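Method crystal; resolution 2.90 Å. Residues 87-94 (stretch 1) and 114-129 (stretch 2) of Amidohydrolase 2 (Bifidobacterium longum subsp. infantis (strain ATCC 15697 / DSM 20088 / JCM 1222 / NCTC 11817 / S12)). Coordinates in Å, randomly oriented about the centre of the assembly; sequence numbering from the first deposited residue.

Stretch 1 87-94: GRVSPWMR
Stretch 2, residues 114-129: GRALEPEFIAGLRAMA

Residues 87-94 form an irregular, largely extended segment laid against a helix of the same chain. In the second stretch a short 3-10 segment ending at Leu117 leads to Glu118, the N-cap residue (phi/psi -74/142), and the helix runs from Pro119 through Ala129 and beyond. The backbones come closest at Ser90 and Gly124, whose CA atoms lie 3.8 Å apart. Gly124 permits this approach: a CB there would point toward the first stretch and fall 2.5 Å from Val89 CG1 and 2.6 Å from Ser90 N. Val89 (-66/124) and Ser90 (-169/155) are extended; Pro91 (-73/7) and Trp92 (-130/24) then turn the chain, closed by Met93 N to Ser90 O at 3.1 Å.

No hydrogen bond crosses the interface. The helix spends its carbonyls internally: Glu120 O accepts from Gly124 N (2.9 Å) and Phe121 O from Leu125 N (3.1 Å). Glu120 O also receives a CA-H...O contact from Ser90 CA (3.5 Å, nearly linear at 170°), and Pro91 CD lies 3.3 Å from the same Glu120 O.

Polar chemistry gathers around Arg115 (chi1 t, chi2 p, chi3 t). Its NH1 donates to Glu120 OE2 (2.8 Å, 175°) and Glu118 OE2 (2.9 Å, 161°), both salt bridges within the second stretch. Arg88, with chi1 to chi3 all t and chi4 85°, brings its guanidinium over one face of that of Arg115. Arg88 NH2 and Arg115 NH1 are 3.1 Å apart, two donors of like charge that cannot bond. Nearby carboxylates offset the repulsion: Arg88 NH2 makes a long salt bridge to Glu120 OE2 (3.9 Å), while Glu118 OE2, 4.2 Å from Arg88 NH2, contributes charge alone. Val89 O lies at the edge of the Arg115 guanidinium, only 2.4 Å from Arg115 NH2, yet the angle is too poor for a hydrogen bond.

The apolar centre is Val89 (chi1 t), pointing toward the helix. Its CB meets Phe121 CD1 at 3.6 Å; its CG1 makes an off-centre CH-pi contact, 4.2 Å from the Phe121 ring centroid, and touches Met128 CE at 3.6 Å. Phe121 (chi1 t, chi2 86°) starts away from the first stretch, but its ring end comes nearer. Both methionines are selenomethionine: Met93 (p, t, m) places SE 3.8 Å from CG of Met128 (m, t, m). Pro91 CG packs on Ala123 CB at 3.7 Å. Trp92 (chi1 p, chi2 85°) presents its ring edge to Glu120, CZ2 to OE1 3.4 Å.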

# COMPACT_ATOMS: atom_id res chain seq x y z
N GLY A 87 4.74 1.66 -12.85
CA GLY A 87 5.05 2.62 -13.90
C GLY A 87 6.11 3.58 -13.43
O GLY A 87 6.51 3.58 -12.26
N ARG A 88 6.57 4.41 -14.36
CA ARG A 88 7.57 5.44 -14.09
C ARG A 88 6.88 6.80 -14.14
O ARG A 88 6.36 7.19 -15.19
CB ARG A 88 8.72 5.36 -15.10
CG ARG A 88 9.83 6.36 -14.83
CD ARG A 88 11.02 6.12 -15.75
NE ARG A 88 12.08 7.10 -15.54
CZ ARG A 88 13.03 7.00 -14.61
NH1 ARG A 88 13.05 5.95 -13.80
NH2 ARG A 88 13.95 7.94 -14.49
N VAL A 89 6.90 7.51 -13.01
CA VAL A 89 6.15 8.75 -12.88
C VAL A 89 6.73 9.81 -13.81
O VAL A 89 7.92 10.13 -13.74
CB VAL A 89 6.14 9.23 -11.43
CG1 VAL A 89 5.57 10.64 -11.33
CG2 VAL A 89 5.35 8.27 -10.56
N SER A 90 5.88 10.36 -14.67
CA SER A 90 6.25 11.43 -15.59
C SER A 90 4.97 11.98 -16.20
O SER A 90 3.96 11.27 -16.27
CB SER A 90 7.20 10.94 -16.69
OG SER A 90 6.56 10.02 -17.55
N PRO A 91 4.98 13.24 -16.65
CA PRO A 91 3.77 13.79 -17.29
C PRO A 91 3.52 13.23 -18.69
O PRO A 91 2.63 13.70 -19.40
CB PRO A 91 4.07 15.30 -17.34
CG PRO A 91 5.55 15.40 -17.28
CD PRO A 91 6.02 14.26 -16.45
N TRP A 92 4.30 12.22 -19.08
CA TRP A 92 4.09 11.50 -20.33
C TRP A 92 4.08 9.99 -20.10
O TRP A 92 4.36 9.22 -21.02
CB TRP A 92 5.16 11.86 -21.36
CG TRP A 92 6.55 11.60 -20.87
CD1 TRP A 92 7.22 10.41 -20.92
CD2 TRP A 92 7.43 12.53 -20.24
NE1 TRP A 92 8.47 10.56 -20.37
CE2 TRP A 92 8.62 11.85 -19.94
CE3 TRP A 92 7.32 13.88 -19.90
CZ2 TRP A 92 9.70 12.47 -19.31
CZ3 TRP A 92 8.39 14.50 -19.28
CH2 TRP A 92 9.57 13.79 -18.99
N MSE A 93 3.77 9.55 -18.88
CA MSE A 93 3.92 8.16 -18.49
C MSE A 93 2.89 7.23 -19.13
O MSE A 93 1.76 7.64 -19.41
CB MSE A 93 3.83 8.03 -16.97
CG MSE A 93 2.50 8.47 -16.38
SE MSE A 93 2.56 8.61 -14.43
CE MSE A 93 3.11 6.79 -14.02
N ARG A 94 3.30 5.99 -19.36
CA ARG A 94 2.40 4.95 -19.86
C ARG A 94 1.66 4.34 -18.68
O ARG A 94 2.26 3.70 -17.81
CB ARG A 94 3.19 3.89 -20.62
CG ARG A 94 3.79 4.36 -21.93
CD ARG A 94 2.79 4.24 -23.07
NE ARG A 94 3.34 4.71 -24.34
CZ ARG A 94 2.76 4.52 -25.52
NH1 ARG A 94 1.61 3.87 -25.61
NH2 ARG A 94 3.33 4.99 -26.62
N GLY A 114 18.09 10.35 -6.10
CA GLY A 114 17.15 11.39 -5.71
C GLY A 114 16.00 11.49 -6.69
O GLY A 114 15.77 12.55 -7.29
N ARG A 115 15.27 10.39 -6.87
CA ARG A 115 14.21 10.34 -7.88
C ARG A 115 13.09 11.32 -7.56
O ARG A 115 12.51 11.94 -8.46
CB ARG A 115 13.68 8.91 -7.99
CG ARG A 115 12.40 8.77 -8.80
CD ARG A 115 12.59 9.18 -10.25
NE ARG A 115 11.36 9.04 -11.02
CZ ARG A 115 11.20 9.45 -12.27
NH1 ARG A 115 12.21 10.03 -12.91
NH2 ARG A 115 10.04 9.28 -12.89
N ALA A 116 12.76 11.48 -6.27
CA ALA A 116 11.65 12.34 -5.89
C ALA A 116 11.94 13.82 -6.12
O ALA A 116 11.01 14.63 -6.11
CB ALA A 116 11.29 12.12 -4.42
N LEU A 117 13.21 14.18 -6.33
CA LEU A 117 13.59 15.57 -6.55
C LEU A 117 13.64 15.95 -8.03
O LEU A 117 13.86 17.12 -8.34
CB LEU A 117 14.94 15.86 -5.90
CG LEU A 117 15.02 15.67 -4.38
CD1 LEU A 117 16.36 16.16 -3.85
CD2 LEU A 117 13.87 16.38 -3.68
N GLU A 118 13.45 14.99 -8.93
CA GLU A 118 13.48 15.31 -10.35
C GLU A 118 12.20 16.04 -10.75
O GLU A 118 11.12 15.72 -10.26
CB GLU A 118 13.65 14.04 -11.19
CG GLU A 118 14.77 13.13 -10.71
CD GLU A 118 15.23 12.17 -11.79
OE1 GLU A 118 16.07 12.57 -12.62
OE2 GLU A 118 14.75 11.02 -11.81
N PRO A 119 12.30 17.04 -11.64
CA PRO A 119 11.09 17.80 -12.01
C PRO A 119 10.07 16.97 -12.76
O PRO A 119 8.87 17.25 -12.65
CB PRO A 119 11.64 18.94 -12.88
CG PRO A 119 13.10 18.99 -12.58
CD PRO A 119 13.51 17.59 -12.26
N GLU A 120 10.50 15.97 -13.53
CA GLU A 120 9.53 15.13 -14.23
C GLU A 120 8.73 14.27 -13.26
O GLU A 120 7.60 13.89 -13.56
CB GLU A 120 10.24 14.25 -15.27
CG GLU A 120 11.03 13.09 -14.68
CD GLU A 120 11.64 12.21 -15.75
OE1 GLU A 120 11.97 12.74 -16.84
OE2 GLU A 120 11.79 11.00 -15.51
N PHE A 121 9.30 13.97 -12.09
CA PHE A 121 8.55 13.26 -11.06
C PHE A 121 7.49 14.17 -10.44
O PHE A 121 6.36 13.74 -10.19
CB PHE A 121 9.50 12.72 -10.00
CG PHE A 121 8.83 11.82 -8.99
CD1 PHE A 121 8.68 10.47 -9.25
CD2 PHE A 121 8.36 12.32 -7.79
CE1 PHE A 121 8.08 9.63 -8.33
CE2 PHE A 121 7.75 11.49 -6.86
CZ PHE A 121 7.61 10.15 -7.13
N ILE A 122 7.85 15.43 -10.18
CA ILE A 122 6.88 16.38 -9.64
C ILE A 122 5.78 16.66 -10.66
O ILE A 122 4.59 16.67 -10.33
CB ILE A 122 7.59 17.68 -9.20
CG1 ILE A 122 8.73 17.36 -8.24
CG2 ILE A 122 6.60 18.63 -8.56
CD1 ILE A 122 8.29 16.67 -6.97
N ALA A 123 6.17 16.91 -11.92
CA ALA A 123 5.19 17.14 -12.97
C ALA A 123 4.33 15.91 -13.21
O ALA A 123 3.15 16.03 -13.55
CB ALA A 123 5.89 17.56 -14.26
N GLY A 124 4.90 14.71 -13.04
CA GLY A 124 4.11 13.50 -13.17
C GLY A 124 3.07 13.36 -12.08
O GLY A 124 1.99 12.80 -12.32
N LEU A 125 3.36 13.85 -10.88
CA LEU A 125 2.38 13.81 -9.80
C LEU A 125 1.16 14.66 -10.14
O LEU A 125 0.02 14.26 -9.86
CB LEU A 125 3.02 14.28 -8.49
CG LEU A 125 4.13 13.41 -7.89
CD1 LEU A 125 4.88 14.18 -6.81
CD2 LEU A 125 3.57 12.12 -7.33
N ARG A 126 1.38 15.83 -10.74
CA ARG A 126 0.26 16.69 -11.12
C ARG A 126 -0.59 16.04 -12.20
O ARG A 126 -1.81 16.20 -12.22
CB ARG A 126 0.77 18.05 -11.58
CG ARG A 126 1.79 18.69 -10.66
CD ARG A 126 2.10 20.11 -11.09
NE ARG A 126 3.36 20.60 -10.53
CZ ARG A 126 3.49 21.11 -9.31
NH1 ARG A 126 2.43 21.20 -8.51
NH2 ARG A 126 4.67 21.53 -8.88
N ALA A 127 0.05 15.31 -13.12
CA ALA A 127 -0.70 14.63 -14.18
C ALA A 127 -1.59 13.54 -13.60
O ALA A 127 -2.76 13.41 -13.99
CB ALA A 127 0.27 14.05 -15.21
N MSE A 128 -1.07 12.75 -12.67
CA MSE A 128 -1.85 11.71 -12.01
C MSE A 128 -2.97 12.31 -11.18
O MSE A 128 -4.07 11.76 -11.11
CB MSE A 128 -0.95 10.84 -11.13
CG MSE A 128 0.01 9.96 -11.90
SE MSE A 128 1.09 8.84 -10.72
CE MSE A 128 2.23 10.22 -9.96
N ALA A 129 -2.68 13.45 -10.54
CA ALA A 129 -3.69 14.13 -9.73
C ALA A 129 -4.87 14.58 -10.58
O ALA A 129 -6.03 14.45 -10.16
CB ALA A 129 -3.07 15.32 -9.00